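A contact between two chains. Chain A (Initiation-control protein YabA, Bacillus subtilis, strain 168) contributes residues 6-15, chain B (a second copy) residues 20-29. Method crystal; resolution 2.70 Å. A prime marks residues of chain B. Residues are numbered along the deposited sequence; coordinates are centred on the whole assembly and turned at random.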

# COMPACT_ATOMS: atom_id res chain seq x y z
N LEU A 6 11.56 -1.60 16.88
CA LEU A 6 11.64 -1.58 15.42
C LEU A 6 10.83 -2.71 14.79
O LEU A 6 10.07 -2.51 13.83
CB LEU A 6 13.09 -1.65 14.96
CG LEU A 6 13.32 -1.29 13.50
CD1 LEU A 6 12.81 0.11 13.23
CD2 LEU A 6 14.79 -1.39 13.15
N PHE A 7 11.01 -3.91 15.34
CA PHE A 7 10.28 -5.07 14.86
C PHE A 7 8.77 -4.85 14.96
O PHE A 7 8.04 -5.09 14.00
CB PHE A 7 10.67 -6.32 15.64
CG PHE A 7 11.07 -7.48 14.76
CD1 PHE A 7 12.25 -7.45 14.05
CD2 PHE A 7 10.25 -8.59 14.65
CE1 PHE A 7 12.62 -8.51 13.24
CE2 PHE A 7 10.61 -9.66 13.85
CZ PHE A 7 11.80 -9.61 13.14
N ASP A 8 8.32 -4.37 16.11
CA ASP A 8 6.90 -4.12 16.32
C ASP A 8 6.38 -3.03 15.39
O ASP A 8 5.21 -3.00 15.04
CB ASP A 8 6.62 -3.74 17.78
CG ASP A 8 6.83 -4.91 18.73
OD1 ASP A 8 7.76 -5.71 18.48
OD2 ASP A 8 6.07 -5.02 19.71
N THR A 9 7.28 -2.13 14.99
CA THR A 9 6.95 -1.10 14.01
C THR A 9 6.67 -1.75 12.66
O THR A 9 5.66 -1.47 12.01
CB THR A 9 8.08 -0.07 13.85
OG1 THR A 9 8.25 0.65 15.08
CG2 THR A 9 7.77 0.89 12.71
N VAL A 10 7.59 -2.62 12.25
CA VAL A 10 7.43 -3.31 10.98
C VAL A 10 6.16 -4.16 10.96
O VAL A 10 5.40 -4.12 9.99
CB VAL A 10 8.65 -4.19 10.66
CG1 VAL A 10 8.49 -4.84 9.30
CG2 VAL A 10 9.92 -3.37 10.71
N ILE A 11 5.91 -4.91 12.04
CA ILE A 11 4.72 -5.75 12.08
C ILE A 11 3.46 -4.88 12.14
O ILE A 11 2.41 -5.28 11.63
CB ILE A 11 4.74 -6.74 13.28
CG1 ILE A 11 4.43 -6.04 14.61
CG2 ILE A 11 6.08 -7.48 13.35
CD1 ILE A 11 3.02 -6.29 15.14
N ASN A 12 3.58 -3.70 12.73
CA ASN A 12 2.48 -2.75 12.77
C ASN A 12 2.15 -2.30 11.35
O ASN A 12 0.97 -2.19 10.97
CB ASN A 12 2.83 -1.56 13.65
CG ASN A 12 1.62 -0.74 14.03
OD1 ASN A 12 1.18 0.12 13.27
ND2 ASN A 12 1.07 -0.99 15.22
N LEU A 13 3.19 -2.05 10.57
CA LEU A 13 3.00 -1.73 9.15
C LEU A 13 2.34 -2.88 8.42
O LEU A 13 1.40 -2.67 7.65
CB LEU A 13 4.32 -1.38 8.49
CG LEU A 13 4.95 -0.07 8.97
CD1 LEU A 13 6.19 0.25 8.15
CD2 LEU A 13 3.93 1.06 8.88
N GLU A 14 2.83 -4.09 8.64
CA GLU A 14 2.21 -5.28 8.06
C GLU A 14 0.71 -5.30 8.32
O GLU A 14 -0.10 -5.38 7.39
CB GLU A 14 2.85 -6.56 8.62
CG GLU A 14 4.17 -6.95 7.96
CD GLU A 14 4.68 -8.30 8.45
OE1 GLU A 14 4.27 -8.74 9.54
OE2 GLU A 14 5.50 -8.92 7.74
N GLU A 15 0.34 -5.22 9.60
CA GLU A 15 -1.06 -5.27 10.01
C GLU A 15 -1.90 -4.14 9.38
O GLU A 15 -3.05 -4.36 8.97
CB GLU A 15 -1.14 -5.22 11.53
CG GLU A 15 -0.58 -6.46 12.22
CD GLU A 15 -0.60 -6.37 13.73
OE1 GLU A 15 -1.07 -5.34 14.27
OE2 GLU A 15 -0.15 -7.33 14.39
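Chain B 20-29: LYRQLGDLKQ

Both stretches are helical throughout, and each helix extends beyond its stretch at both ends. Their N-to-C directions differ by 172°, so chain B runs antiparallel to chain A, with the axes 9.7 Å apart at closest approach. The register follows from the nearest CA pairs: Val10 CA to Lys28′ CA is 6.3 Å, and Glu14 CA to Tyr21′ CA is 6.0 Å.

Successive i to i+4 bonds, such as Glu14 N to Val10 O and Lys28′ N to Leu24′ O (both 2.9 Å), satisfy backbone polar groups within each helix. Across the contact there is one direct hydrogen bond: Lys28′ NZ donates to Glu14 OE1 at 3.0 Å, as part of a salt bridge. The other carboxylate oxygen, Glu14 OE2, lies 3.4 Å from Gly25′ CA, where no side chain intervenes, and accepts a weak bond (3.5 Å) from water 1. That water also donates to Tyr21′ O at 2.8 Å, linking the chains.

Each salt-bridge partner is also a knob: Glu14 sits among Tyr21′, Leu24′, Gly25′ and Lys28′, while Lys28′ sits among Phe7, Val10, Ile11 and Glu14. The lysine's aliphatic part is packed too: Lys28′ CG lies over the Phe7 ring, 3.9 Å from the ring centroid and 26° off the normal, and Lys28′ CB is 3.6 Å from Val10 CG1. Leu24′ CD2 approaches Leu13 CB at 3.6 Å.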

# COMPACT_ATOMS: atom_id res chain seq x y z
N LEU B 20 2.93 -5.60 -1.48
CA LEU B 20 3.50 -4.81 -0.39
C LEU B 20 3.63 -5.62 0.89
O LEU B 20 4.64 -5.53 1.58
CB LEU B 20 2.64 -3.57 -0.13
CG LEU B 20 2.90 -2.38 -1.06
CD1 LEU B 20 2.14 -1.15 -0.57
CD2 LEU B 20 4.39 -2.09 -1.15
N TYR B 21 2.61 -6.41 1.21
CA TYR B 21 2.68 -7.27 2.39
C TYR B 21 3.94 -8.15 2.43
O TYR B 21 4.73 -8.12 3.40
CB TYR B 21 1.43 -8.14 2.47
CG TYR B 21 1.18 -8.77 3.83
CD1 TYR B 21 1.63 -10.05 4.12
CD2 TYR B 21 0.51 -8.07 4.82
CE1 TYR B 21 1.40 -10.62 5.36
CE2 TYR B 21 0.28 -8.63 6.06
CZ TYR B 21 0.73 -9.91 6.33
OH TYR B 21 0.50 -10.49 7.57
N ARG B 22 4.14 -8.92 1.35
CA ARG B 22 5.28 -9.83 1.25
C ARG B 22 6.60 -9.06 1.34
O ARG B 22 7.52 -9.44 2.09
CB ARG B 22 5.22 -10.63 -0.05
CZ ARG B 22 2.72 -11.61 -3.30
NH1 ARG B 22 1.57 -11.61 -3.95
NH2 ARG B 22 3.74 -10.88 -3.75
N GLN B 23 6.68 -7.96 0.58
CA GLN B 23 7.90 -7.15 0.59
C GLN B 23 8.23 -6.63 1.99
O GLN B 23 9.40 -6.58 2.40
CB GLN B 23 7.77 -5.98 -0.37
CG GLN B 23 7.50 -6.40 -1.80
CD GLN B 23 7.36 -5.23 -2.73
OE1 GLN B 23 6.33 -5.04 -3.36
NE2 GLN B 23 8.42 -4.42 -2.81
N LEU B 24 7.19 -6.27 2.73
CA LEU B 24 7.33 -5.82 4.10
C LEU B 24 7.86 -6.94 4.97
O LEU B 24 8.66 -6.71 5.88
CB LEU B 24 5.98 -5.32 4.63
CG LEU B 24 5.97 -4.02 5.42
CD1 LEU B 24 6.68 -2.92 4.64
CD2 LEU B 24 4.54 -3.61 5.71
N GLY B 25 7.41 -8.17 4.68
CA GLY B 25 7.93 -9.33 5.39
C GLY B 25 9.43 -9.55 5.18
O GLY B 25 10.21 -9.72 6.14
N ASP B 26 9.84 -9.53 3.91
CA ASP B 26 11.26 -9.70 3.60
C ASP B 26 12.09 -8.60 4.24
O ASP B 26 13.16 -8.85 4.83
CB ASP B 26 11.49 -9.72 2.08
CG ASP B 26 11.32 -11.11 1.50
OD1 ASP B 26 12.32 -11.86 1.48
OD2 ASP B 26 10.20 -11.45 1.07
N LEU B 27 11.59 -7.37 4.14
CA LEU B 27 12.20 -6.23 4.79
C LEU B 27 12.41 -6.53 6.27
O LEU B 27 13.50 -6.33 6.79
CB LEU B 27 11.36 -4.97 4.61
CG LEU B 27 12.00 -3.68 5.11
CD1 LEU B 27 13.24 -3.34 4.29
CD2 LEU B 27 11.01 -2.53 5.08
N LYS B 28 11.36 -7.01 6.94
CA LYS B 28 11.46 -7.38 8.35
C LYS B 28 12.60 -8.37 8.60
O LYS B 28 13.40 -8.20 9.55
CB LYS B 28 10.15 -8.00 8.84
CG LYS B 28 10.17 -8.39 10.31
CD LYS B 28 9.15 -9.47 10.64
CE LYS B 28 7.73 -9.00 10.37
NZ LYS B 28 6.73 -10.04 10.73
N GLN B 29 12.68 -9.38 7.75
CA GLN B 29 13.75 -10.37 7.87
C GLN B 29 15.15 -9.74 7.80
O GLN B 29 16.00 -9.95 8.69
CB GLN B 29 13.60 -11.43 6.78
CG GLN B 29 14.75 -12.41 6.71
CD GLN B 29 14.64 -13.32 5.51
OE1 GLN B 29 13.61 -13.35 4.83
NE2 GLN B 29 15.71 -14.06 5.22
O HOH W 1 4.88 -10.61 4.74